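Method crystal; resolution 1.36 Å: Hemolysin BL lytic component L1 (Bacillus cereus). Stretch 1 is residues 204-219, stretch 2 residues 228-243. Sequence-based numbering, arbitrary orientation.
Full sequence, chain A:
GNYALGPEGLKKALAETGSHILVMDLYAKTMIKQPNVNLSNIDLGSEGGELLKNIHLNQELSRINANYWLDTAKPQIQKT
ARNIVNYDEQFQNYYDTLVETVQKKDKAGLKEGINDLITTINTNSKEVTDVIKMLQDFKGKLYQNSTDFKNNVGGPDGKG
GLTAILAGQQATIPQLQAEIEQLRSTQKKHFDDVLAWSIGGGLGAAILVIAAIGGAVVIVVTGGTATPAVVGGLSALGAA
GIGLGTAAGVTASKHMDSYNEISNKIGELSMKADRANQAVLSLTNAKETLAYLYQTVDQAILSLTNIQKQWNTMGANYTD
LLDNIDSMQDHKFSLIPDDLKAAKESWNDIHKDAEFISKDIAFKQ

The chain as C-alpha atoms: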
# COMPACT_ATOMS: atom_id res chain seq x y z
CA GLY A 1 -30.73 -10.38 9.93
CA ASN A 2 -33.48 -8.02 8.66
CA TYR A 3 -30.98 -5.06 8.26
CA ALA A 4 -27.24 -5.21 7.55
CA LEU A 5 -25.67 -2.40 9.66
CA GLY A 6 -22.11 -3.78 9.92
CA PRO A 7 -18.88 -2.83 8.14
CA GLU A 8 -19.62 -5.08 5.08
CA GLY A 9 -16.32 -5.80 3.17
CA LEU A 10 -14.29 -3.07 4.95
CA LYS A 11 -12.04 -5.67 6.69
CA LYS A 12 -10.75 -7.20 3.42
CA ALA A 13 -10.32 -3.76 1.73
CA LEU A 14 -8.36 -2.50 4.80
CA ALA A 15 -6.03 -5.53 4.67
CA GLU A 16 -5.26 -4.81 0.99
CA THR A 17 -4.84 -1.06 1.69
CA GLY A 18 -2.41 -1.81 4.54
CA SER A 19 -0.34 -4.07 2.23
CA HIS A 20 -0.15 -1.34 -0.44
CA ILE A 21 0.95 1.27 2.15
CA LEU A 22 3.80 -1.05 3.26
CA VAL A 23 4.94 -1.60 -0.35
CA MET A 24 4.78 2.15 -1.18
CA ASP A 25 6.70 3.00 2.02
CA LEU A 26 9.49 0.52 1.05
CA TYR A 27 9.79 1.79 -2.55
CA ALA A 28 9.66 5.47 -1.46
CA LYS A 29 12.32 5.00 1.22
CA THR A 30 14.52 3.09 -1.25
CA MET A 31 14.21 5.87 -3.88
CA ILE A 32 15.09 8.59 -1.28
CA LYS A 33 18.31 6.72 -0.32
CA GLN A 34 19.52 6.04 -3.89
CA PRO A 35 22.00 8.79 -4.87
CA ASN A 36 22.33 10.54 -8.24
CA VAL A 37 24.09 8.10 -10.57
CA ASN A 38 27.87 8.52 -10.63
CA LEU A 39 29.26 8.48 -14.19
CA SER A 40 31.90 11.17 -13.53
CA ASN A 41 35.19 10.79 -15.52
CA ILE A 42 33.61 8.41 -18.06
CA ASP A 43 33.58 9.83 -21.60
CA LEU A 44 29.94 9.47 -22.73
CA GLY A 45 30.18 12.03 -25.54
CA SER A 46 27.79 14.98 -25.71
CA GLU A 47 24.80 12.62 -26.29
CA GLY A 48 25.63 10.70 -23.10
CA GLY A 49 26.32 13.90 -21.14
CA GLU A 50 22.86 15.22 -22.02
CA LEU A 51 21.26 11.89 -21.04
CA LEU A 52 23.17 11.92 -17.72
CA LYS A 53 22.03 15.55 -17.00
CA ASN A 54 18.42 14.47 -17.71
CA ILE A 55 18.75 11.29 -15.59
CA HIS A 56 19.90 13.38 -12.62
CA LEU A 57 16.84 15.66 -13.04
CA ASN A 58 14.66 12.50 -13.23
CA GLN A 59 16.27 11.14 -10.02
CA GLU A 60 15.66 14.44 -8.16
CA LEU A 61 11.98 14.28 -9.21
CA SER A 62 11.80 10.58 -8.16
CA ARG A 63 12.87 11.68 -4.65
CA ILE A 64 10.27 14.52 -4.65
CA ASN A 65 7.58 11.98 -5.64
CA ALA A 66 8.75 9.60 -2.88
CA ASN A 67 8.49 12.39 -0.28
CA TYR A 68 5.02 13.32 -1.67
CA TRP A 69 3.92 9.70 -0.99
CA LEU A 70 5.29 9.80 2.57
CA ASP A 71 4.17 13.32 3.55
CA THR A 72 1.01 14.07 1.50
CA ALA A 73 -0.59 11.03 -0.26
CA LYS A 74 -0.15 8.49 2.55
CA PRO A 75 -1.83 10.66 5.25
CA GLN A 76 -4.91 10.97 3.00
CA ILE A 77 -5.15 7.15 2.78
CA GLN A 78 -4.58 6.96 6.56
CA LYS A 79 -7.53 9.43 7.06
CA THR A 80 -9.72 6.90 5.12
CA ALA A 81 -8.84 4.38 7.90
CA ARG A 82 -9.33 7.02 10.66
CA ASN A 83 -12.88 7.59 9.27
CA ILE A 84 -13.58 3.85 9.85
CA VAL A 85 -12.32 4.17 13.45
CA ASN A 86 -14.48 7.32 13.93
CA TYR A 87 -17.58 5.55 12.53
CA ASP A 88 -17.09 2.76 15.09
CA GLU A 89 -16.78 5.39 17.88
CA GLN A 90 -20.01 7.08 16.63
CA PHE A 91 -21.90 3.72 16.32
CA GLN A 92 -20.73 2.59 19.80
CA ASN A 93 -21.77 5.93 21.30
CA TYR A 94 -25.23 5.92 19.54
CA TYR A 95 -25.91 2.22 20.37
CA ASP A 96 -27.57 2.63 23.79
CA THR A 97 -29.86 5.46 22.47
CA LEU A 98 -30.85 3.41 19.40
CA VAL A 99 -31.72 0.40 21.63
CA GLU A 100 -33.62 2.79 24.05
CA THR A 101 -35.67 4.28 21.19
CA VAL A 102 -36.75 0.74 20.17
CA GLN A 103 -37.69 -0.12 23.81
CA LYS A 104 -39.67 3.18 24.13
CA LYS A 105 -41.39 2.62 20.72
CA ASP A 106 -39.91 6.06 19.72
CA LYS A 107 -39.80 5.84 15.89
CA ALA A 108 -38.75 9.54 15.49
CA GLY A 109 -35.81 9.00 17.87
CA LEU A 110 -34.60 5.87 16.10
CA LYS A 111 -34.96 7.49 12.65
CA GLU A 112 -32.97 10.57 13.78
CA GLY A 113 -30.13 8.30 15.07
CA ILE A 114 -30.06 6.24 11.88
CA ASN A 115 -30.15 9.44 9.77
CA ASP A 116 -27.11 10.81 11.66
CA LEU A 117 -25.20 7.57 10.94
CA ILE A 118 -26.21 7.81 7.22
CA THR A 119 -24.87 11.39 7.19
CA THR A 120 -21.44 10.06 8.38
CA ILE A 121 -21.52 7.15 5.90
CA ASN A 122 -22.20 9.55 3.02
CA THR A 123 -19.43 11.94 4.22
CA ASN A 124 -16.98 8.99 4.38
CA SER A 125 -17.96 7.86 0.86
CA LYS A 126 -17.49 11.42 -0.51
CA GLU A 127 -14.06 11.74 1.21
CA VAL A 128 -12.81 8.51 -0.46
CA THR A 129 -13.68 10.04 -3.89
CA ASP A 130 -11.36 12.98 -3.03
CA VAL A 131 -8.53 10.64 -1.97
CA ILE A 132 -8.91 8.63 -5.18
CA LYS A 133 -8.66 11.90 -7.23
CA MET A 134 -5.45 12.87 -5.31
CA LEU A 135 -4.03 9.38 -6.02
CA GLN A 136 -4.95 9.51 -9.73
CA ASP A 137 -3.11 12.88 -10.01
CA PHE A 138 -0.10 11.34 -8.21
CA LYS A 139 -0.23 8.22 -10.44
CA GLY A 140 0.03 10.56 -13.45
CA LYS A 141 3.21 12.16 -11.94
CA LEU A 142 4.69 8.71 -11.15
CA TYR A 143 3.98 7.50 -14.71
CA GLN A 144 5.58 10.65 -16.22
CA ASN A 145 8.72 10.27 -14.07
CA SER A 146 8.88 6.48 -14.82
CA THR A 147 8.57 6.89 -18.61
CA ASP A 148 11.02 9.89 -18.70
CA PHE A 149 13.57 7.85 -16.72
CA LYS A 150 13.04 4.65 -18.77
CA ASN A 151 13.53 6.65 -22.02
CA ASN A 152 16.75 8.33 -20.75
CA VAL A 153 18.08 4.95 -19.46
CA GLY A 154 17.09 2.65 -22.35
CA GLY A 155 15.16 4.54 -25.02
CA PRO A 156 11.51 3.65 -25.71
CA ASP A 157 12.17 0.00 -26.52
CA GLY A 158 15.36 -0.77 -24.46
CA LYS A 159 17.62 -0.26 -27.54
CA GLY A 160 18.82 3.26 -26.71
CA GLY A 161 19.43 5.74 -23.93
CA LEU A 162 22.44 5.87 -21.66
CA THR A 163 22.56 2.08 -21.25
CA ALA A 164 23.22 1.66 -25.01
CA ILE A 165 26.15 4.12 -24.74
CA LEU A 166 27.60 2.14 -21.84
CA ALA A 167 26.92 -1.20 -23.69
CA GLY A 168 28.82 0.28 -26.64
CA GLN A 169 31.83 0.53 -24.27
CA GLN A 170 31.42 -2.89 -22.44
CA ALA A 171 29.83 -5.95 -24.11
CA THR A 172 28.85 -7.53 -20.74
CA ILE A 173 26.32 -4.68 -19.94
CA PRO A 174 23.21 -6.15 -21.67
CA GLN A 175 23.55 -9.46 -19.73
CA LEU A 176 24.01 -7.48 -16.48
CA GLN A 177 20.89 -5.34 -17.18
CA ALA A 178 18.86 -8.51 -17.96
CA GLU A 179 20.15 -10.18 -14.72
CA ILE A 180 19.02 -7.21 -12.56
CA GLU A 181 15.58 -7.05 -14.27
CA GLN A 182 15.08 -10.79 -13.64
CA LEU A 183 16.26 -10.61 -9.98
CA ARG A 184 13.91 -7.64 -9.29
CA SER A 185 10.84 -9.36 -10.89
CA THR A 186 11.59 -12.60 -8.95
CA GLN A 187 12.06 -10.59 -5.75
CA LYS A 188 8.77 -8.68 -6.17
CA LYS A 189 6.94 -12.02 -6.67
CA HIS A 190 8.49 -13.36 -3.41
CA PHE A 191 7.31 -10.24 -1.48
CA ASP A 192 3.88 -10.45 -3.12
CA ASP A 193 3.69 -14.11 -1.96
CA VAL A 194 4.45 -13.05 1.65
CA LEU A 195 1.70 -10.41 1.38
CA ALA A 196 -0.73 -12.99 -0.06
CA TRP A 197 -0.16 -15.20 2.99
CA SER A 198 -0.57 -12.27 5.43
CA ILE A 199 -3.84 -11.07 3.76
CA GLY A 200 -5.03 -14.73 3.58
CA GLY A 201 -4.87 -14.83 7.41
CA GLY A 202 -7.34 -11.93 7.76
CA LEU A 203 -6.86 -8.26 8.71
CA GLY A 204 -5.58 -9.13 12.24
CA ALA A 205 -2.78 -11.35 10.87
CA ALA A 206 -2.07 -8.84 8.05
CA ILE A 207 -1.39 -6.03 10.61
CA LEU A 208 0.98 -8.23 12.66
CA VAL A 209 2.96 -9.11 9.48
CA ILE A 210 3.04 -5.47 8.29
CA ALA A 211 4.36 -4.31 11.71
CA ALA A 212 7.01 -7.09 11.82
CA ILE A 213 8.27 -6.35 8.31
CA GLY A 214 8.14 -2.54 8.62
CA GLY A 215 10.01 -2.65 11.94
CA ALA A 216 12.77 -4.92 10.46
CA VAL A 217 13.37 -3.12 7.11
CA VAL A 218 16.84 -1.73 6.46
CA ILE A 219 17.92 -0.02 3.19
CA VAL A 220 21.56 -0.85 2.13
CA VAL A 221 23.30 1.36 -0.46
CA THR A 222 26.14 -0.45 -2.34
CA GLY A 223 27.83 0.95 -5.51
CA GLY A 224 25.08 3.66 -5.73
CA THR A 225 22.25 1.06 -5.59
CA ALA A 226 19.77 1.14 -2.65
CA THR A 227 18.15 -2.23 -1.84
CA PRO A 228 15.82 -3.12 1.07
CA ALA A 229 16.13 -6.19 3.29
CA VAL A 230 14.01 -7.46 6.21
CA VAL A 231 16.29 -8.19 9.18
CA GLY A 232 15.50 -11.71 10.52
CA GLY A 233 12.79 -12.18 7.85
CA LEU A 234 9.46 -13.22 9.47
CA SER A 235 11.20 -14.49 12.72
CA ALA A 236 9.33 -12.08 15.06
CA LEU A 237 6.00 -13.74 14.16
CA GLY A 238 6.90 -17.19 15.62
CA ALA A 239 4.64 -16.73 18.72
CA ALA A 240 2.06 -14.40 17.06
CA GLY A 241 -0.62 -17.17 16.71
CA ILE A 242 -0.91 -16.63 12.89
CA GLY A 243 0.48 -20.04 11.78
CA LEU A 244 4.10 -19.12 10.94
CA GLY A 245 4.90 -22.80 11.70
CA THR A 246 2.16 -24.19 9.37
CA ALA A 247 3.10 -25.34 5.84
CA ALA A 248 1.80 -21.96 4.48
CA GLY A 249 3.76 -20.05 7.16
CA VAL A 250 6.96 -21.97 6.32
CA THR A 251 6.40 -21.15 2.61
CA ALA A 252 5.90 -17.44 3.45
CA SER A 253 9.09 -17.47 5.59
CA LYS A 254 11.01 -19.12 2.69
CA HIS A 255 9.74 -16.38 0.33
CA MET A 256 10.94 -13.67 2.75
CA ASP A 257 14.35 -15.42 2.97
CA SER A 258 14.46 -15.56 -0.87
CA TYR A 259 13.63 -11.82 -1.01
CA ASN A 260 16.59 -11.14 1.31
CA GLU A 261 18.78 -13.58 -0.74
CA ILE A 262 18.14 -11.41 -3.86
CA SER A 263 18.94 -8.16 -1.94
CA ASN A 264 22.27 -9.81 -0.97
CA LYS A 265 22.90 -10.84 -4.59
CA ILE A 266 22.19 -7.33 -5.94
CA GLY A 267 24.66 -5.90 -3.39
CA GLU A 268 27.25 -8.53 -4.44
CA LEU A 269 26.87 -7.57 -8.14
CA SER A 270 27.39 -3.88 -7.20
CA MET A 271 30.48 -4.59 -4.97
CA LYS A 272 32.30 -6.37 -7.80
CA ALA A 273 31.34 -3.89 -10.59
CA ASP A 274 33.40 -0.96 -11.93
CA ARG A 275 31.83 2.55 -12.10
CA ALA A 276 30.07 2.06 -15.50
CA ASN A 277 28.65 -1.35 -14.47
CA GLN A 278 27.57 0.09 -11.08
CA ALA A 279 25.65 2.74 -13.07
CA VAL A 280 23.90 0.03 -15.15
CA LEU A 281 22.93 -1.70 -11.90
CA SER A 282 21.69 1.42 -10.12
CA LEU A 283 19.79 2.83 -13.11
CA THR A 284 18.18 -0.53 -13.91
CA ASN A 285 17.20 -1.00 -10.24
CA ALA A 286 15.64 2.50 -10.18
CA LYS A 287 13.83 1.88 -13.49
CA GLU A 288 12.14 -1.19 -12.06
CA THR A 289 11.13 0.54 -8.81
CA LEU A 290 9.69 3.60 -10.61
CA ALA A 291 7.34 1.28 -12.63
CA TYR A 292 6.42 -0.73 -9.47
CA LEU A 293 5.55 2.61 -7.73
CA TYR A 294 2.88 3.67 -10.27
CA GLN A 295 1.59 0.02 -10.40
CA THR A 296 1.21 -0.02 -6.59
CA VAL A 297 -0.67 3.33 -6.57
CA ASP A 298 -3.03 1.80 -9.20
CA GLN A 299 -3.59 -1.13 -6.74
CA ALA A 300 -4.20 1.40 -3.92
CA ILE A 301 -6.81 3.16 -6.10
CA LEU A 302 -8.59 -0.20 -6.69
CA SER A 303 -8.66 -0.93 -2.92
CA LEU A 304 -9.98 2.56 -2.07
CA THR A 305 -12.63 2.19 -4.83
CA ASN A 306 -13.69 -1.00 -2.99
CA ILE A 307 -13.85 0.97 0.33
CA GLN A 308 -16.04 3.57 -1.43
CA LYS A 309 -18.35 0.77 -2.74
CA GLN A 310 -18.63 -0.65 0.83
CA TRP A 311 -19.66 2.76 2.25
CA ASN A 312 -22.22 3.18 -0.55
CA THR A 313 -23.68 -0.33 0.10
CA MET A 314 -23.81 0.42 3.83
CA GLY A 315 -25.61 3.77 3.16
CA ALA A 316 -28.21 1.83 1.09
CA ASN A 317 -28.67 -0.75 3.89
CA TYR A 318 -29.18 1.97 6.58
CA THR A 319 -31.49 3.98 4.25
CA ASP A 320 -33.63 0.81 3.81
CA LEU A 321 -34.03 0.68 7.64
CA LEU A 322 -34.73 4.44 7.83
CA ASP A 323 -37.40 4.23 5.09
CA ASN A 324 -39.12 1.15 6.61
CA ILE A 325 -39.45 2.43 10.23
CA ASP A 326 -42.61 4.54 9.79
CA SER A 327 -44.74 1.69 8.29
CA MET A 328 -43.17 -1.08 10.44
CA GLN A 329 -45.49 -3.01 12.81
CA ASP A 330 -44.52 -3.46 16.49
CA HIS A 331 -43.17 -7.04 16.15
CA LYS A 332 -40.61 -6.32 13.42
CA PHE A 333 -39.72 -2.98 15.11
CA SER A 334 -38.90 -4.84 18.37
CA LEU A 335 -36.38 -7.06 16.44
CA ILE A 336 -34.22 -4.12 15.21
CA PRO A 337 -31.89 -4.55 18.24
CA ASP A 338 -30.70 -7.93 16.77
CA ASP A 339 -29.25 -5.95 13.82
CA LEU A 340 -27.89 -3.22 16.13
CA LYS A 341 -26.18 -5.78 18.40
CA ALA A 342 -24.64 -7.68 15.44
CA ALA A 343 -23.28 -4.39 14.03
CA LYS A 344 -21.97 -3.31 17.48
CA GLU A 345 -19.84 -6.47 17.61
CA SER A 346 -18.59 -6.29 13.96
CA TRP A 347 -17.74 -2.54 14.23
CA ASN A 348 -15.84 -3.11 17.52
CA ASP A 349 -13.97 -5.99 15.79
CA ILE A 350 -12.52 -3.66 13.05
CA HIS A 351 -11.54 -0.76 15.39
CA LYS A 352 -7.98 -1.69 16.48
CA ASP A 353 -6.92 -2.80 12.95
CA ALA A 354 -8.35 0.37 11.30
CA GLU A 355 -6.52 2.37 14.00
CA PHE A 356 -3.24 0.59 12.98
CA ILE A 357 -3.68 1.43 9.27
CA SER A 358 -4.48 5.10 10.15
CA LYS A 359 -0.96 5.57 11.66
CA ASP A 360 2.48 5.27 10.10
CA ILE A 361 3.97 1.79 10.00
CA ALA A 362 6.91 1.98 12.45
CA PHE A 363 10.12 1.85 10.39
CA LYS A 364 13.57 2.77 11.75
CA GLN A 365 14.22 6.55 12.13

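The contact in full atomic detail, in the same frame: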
# COMPACT_ATOMS: atom_id res chain seq x y z
N GLY A 204 -6.39 -9.03 11.01
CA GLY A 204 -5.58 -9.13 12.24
C GLY A 204 -4.17 -9.62 11.95
O GLY A 204 -3.14 -8.99 12.39
N ALA A 205 -4.08 -10.74 11.24
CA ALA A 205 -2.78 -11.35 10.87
C ALA A 205 -2.01 -10.38 9.98
O ALA A 205 -0.82 -10.19 10.22
CB ALA A 205 -2.97 -12.68 10.18
N ALA A 206 -2.68 -9.77 9.00
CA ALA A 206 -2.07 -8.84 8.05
C ALA A 206 -1.36 -7.74 8.84
O ALA A 206 -0.20 -7.43 8.49
CB ALA A 206 -3.06 -8.29 7.07
N ILE A 207 -2.00 -7.17 9.87
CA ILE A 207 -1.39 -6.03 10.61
C ILE A 207 -0.16 -6.52 11.36
O ILE A 207 0.81 -5.73 11.47
CB ILE A 207 -2.45 -5.37 11.51
CG1 ILE A 207 -3.55 -4.70 10.70
CG2 ILE A 207 -1.83 -4.49 12.56
CD1 ILE A 207 -3.15 -3.78 9.65
N LEU A 208 -0.20 -7.72 11.93
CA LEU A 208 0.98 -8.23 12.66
C LEU A 208 2.16 -8.40 11.69
O LEU A 208 3.31 -8.05 12.06
CB LEU A 208 0.66 -9.55 13.33
CG LEU A 208 -0.27 -9.46 14.53
CD1 LEU A 208 -0.79 -10.83 14.95
CD2 LEU A 208 0.41 -8.78 15.68
N VAL A 209 1.88 -8.88 10.48
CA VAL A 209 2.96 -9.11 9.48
C VAL A 209 3.49 -7.76 9.02
O VAL A 209 4.73 -7.56 8.98
CB VAL A 209 2.49 -9.97 8.31
CG1 VAL A 209 3.57 -10.03 7.24
CG2 VAL A 209 2.03 -11.35 8.78
N ILE A 210 2.60 -6.83 8.70
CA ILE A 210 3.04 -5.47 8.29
C ILE A 210 3.93 -4.86 9.37
O ILE A 210 4.96 -4.25 9.01
CB ILE A 210 1.83 -4.58 7.99
CG1 ILE A 210 1.11 -5.08 6.74
CG2 ILE A 210 2.27 -3.12 7.91
CD1 ILE A 210 -0.28 -4.49 6.55
N ALA A 211 3.56 -4.94 10.63
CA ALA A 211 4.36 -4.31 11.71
C ALA A 211 5.72 -5.01 11.79
O ALA A 211 6.74 -4.31 11.94
CB ALA A 211 3.66 -4.38 13.03
N ALA A 212 5.73 -6.32 11.71
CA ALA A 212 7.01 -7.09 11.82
C ALA A 212 7.94 -6.74 10.67
O ALA A 212 9.13 -6.50 10.90
CB ALA A 212 6.71 -8.57 11.82
N ILE A 213 7.42 -6.68 9.47
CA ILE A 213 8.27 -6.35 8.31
C ILE A 213 8.70 -4.90 8.42
O ILE A 213 9.91 -4.63 8.27
CB ILE A 213 7.52 -6.60 7.00
CG1 ILE A 213 7.26 -8.10 6.82
CG2 ILE A 213 8.32 -5.98 5.83
CD1 ILE A 213 6.41 -8.45 5.63
N GLY A 214 7.77 -3.97 8.60
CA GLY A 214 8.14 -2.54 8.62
C GLY A 214 9.21 -2.29 9.66
O GLY A 214 10.17 -1.55 9.36
N GLY A 215 9.09 -2.90 10.84
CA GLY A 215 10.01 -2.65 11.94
C GLY A 215 11.39 -3.23 11.68
O GLY A 215 12.31 -2.76 12.34
N ALA A 216 11.53 -4.16 10.74
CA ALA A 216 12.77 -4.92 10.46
C ALA A 216 13.41 -4.44 9.17
O ALA A 216 14.52 -4.92 8.87
CB ALA A 216 12.49 -6.38 10.44
N VAL A 217 12.79 -3.56 8.40
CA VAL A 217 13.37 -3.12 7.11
C VAL A 217 14.61 -2.27 7.35
O VAL A 217 14.60 -1.35 8.16
CB VAL A 217 12.37 -2.34 6.25
CG1 VAL A 217 13.06 -1.57 5.14
CG2 VAL A 217 11.35 -3.29 5.70
N VAL A 218 15.65 -2.60 6.59
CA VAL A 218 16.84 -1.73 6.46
C VAL A 218 17.05 -1.49 4.97
O VAL A 218 16.71 -2.36 4.18
CB VAL A 218 18.08 -2.36 7.11
CG1 VAL A 218 17.92 -2.39 8.62
CG2 VAL A 218 18.50 -3.69 6.55
N ILE A 219 17.58 -0.32 4.61
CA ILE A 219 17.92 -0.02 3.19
C ILE A 219 19.45 0.02 3.11
O ILE A 219 20.04 0.84 3.84
CB ILE A 219 17.23 1.28 2.75
CG1 ILE A 219 15.72 1.36 3.05
CG2 ILE A 219 17.58 1.48 1.27
CD1 ILE A 219 14.84 0.51 2.26
N PRO A 228 16.31 -2.75 -0.24
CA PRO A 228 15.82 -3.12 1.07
C PRO A 228 16.10 -4.58 1.42
O PRO A 228 16.23 -5.41 0.56
CB PRO A 228 14.31 -2.95 1.03
CG PRO A 228 13.99 -2.76 -0.39
CD PRO A 228 15.24 -2.62 -1.22
N ALA A 229 16.12 -4.84 2.72
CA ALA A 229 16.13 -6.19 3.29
C ALA A 229 15.34 -6.17 4.59
O ALA A 229 15.20 -5.11 5.19
CB ALA A 229 17.54 -6.62 3.55
N VAL A 230 14.82 -7.33 4.97
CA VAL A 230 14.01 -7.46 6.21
C VAL A 230 14.83 -8.26 7.22
O VAL A 230 15.01 -9.46 7.06
CB VAL A 230 12.68 -8.13 5.90
CG1 VAL A 230 11.86 -8.26 7.14
CG2 VAL A 230 11.91 -7.35 4.83
N VAL A 231 15.37 -7.56 8.20
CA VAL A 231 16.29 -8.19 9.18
C VAL A 231 15.57 -9.32 9.91
O VAL A 231 14.59 -9.00 10.59
CB VAL A 231 16.80 -7.15 10.17
CG1 VAL A 231 17.65 -7.82 11.23
CG2 VAL A 231 17.55 -6.03 9.46
N GLY A 232 16.09 -10.54 9.84
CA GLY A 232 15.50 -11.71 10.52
C GLY A 232 14.28 -12.25 9.79
O GLY A 232 13.60 -13.14 10.34
N GLY A 233 13.98 -11.74 8.61
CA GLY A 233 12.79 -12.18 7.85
C GLY A 233 11.51 -12.10 8.69
O GLY A 233 11.23 -11.06 9.30
N LEU A 234 10.74 -13.20 8.73
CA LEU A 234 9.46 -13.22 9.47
C LEU A 234 9.66 -13.78 10.88
O LEU A 234 8.65 -14.08 11.54
CB LEU A 234 8.45 -14.08 8.69
CG LEU A 234 8.14 -13.58 7.29
CD1 LEU A 234 7.01 -14.33 6.64
CD2 LEU A 234 7.81 -12.10 7.26
N SER A 235 10.89 -13.89 11.38
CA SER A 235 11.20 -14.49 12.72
C SER A 235 10.30 -14.00 13.85
O SER A 235 9.91 -14.81 14.73
CB SER A 235 12.64 -14.18 13.15
OG SER A 235 13.51 -14.90 12.34
N ALA A 236 10.01 -12.70 13.91
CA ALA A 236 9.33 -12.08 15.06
C ALA A 236 7.91 -12.58 15.19
O ALA A 236 7.27 -12.25 16.20
CB ALA A 236 9.36 -10.57 14.98
N LEU A 237 7.39 -13.26 14.17
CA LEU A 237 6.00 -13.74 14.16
C LEU A 237 5.87 -15.16 14.72
O LEU A 237 4.79 -15.71 14.65
CB LEU A 237 5.46 -13.66 12.73
CG LEU A 237 5.41 -12.25 12.17
CD1 LEU A 237 5.30 -12.28 10.66
CD2 LEU A 237 4.28 -11.46 12.81
N GLY A 238 6.95 -15.78 15.17
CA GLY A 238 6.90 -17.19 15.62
C GLY A 238 5.90 -17.48 16.73
O GLY A 238 5.40 -18.61 16.76
N ALA A 239 5.62 -16.53 17.62
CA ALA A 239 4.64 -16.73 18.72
C ALA A 239 3.36 -15.93 18.50
O ALA A 239 2.58 -15.80 19.48
CB ALA A 239 5.25 -16.35 20.04
N ALA A 240 3.13 -15.38 17.31
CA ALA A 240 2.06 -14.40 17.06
C ALA A 240 0.70 -15.08 16.89
O ALA A 240 -0.30 -14.34 16.76
CB ALA A 240 2.39 -13.61 15.82
N GLY A 241 0.65 -16.42 16.83
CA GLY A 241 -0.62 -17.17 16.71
C GLY A 241 -1.23 -17.04 15.33
O GLY A 241 -2.46 -17.20 15.22
N ILE A 242 -0.42 -16.80 14.29
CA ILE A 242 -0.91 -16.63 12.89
C ILE A 242 -0.39 -17.77 12.01
O ILE A 242 -0.51 -17.68 10.79
CB ILE A 242 -0.55 -15.26 12.31
CG1 ILE A 242 0.96 -15.05 12.19
CG2 ILE A 242 -1.21 -14.16 13.11
CD1 ILE A 242 1.32 -13.83 11.41
N GLY A 243 0.12 -18.86 12.59
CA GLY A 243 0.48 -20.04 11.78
C GLY A 243 1.81 -19.92 11.05
O GLY A 243 1.97 -20.56 10.01

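The two stretches are joined by a short antiparallel β-ladder at one end and, along the preceding helix, mainly by apolar packing against an irregular returning chain; together these bury 763 Å².

Three backbone hydrogen bonds carry the polar part. Val218 and Ala229 form a hydrogen-bonded pair, Val218 N to Ala229 O and Ala229 N to Val218 O both at 2.9 Å, and Val231 N reaches Ala216 O, also at 2.9 Å. Pro228 has no amide hydrogen to donate, yet it costs the ladder nothing, because it sits opposite Ile219 in a non-hydrogen-bonded pair; its CA instead approaches Val218 O at 3.3 Å in a CA-H...O contact. β-Branched residues suit such extended backbone. Val217, Ile219, Pro228 and Val230 share one face of the sheet, where Ile219 CD1 lies 3.7 Å from Pro228 CB, while Val218 and Ala229 occupy the other. From there Val218 CG1 also meets Val231 CG2 at 3.8 Å.

Beyond the ladder, turns bring the second chain back along the helix. Gly232 and Gly233 both have positive phi, which favours glycine, and Ser235 OG donates to Gly232 O at 2.7 Å, bracing this bend. Leu234 and Leu237 then pack apolar side chains against those of the helix: Leu234 CD2 is 4.1 Å from Ile213 CG1, and Leu237, buried and pointing toward the helix, places CD2 3.9 Å from Ala212 CB and CD1 3.9 Å from Val209 CG2. The small Ala212 lets the leucine come close to the helix backbone, with CD2 3.6 Å from Leu208 O.

Farther along, Gly241 has positive phi, and Ile242 repeats the arrangement. Its CD1 touches Val209 CG2 at 3.7 Å, while its CG2 lies 3.7 Å from Ala205 CB and 3.8 Å from Leu208 CD1, so one branched side chain engages three helix residues.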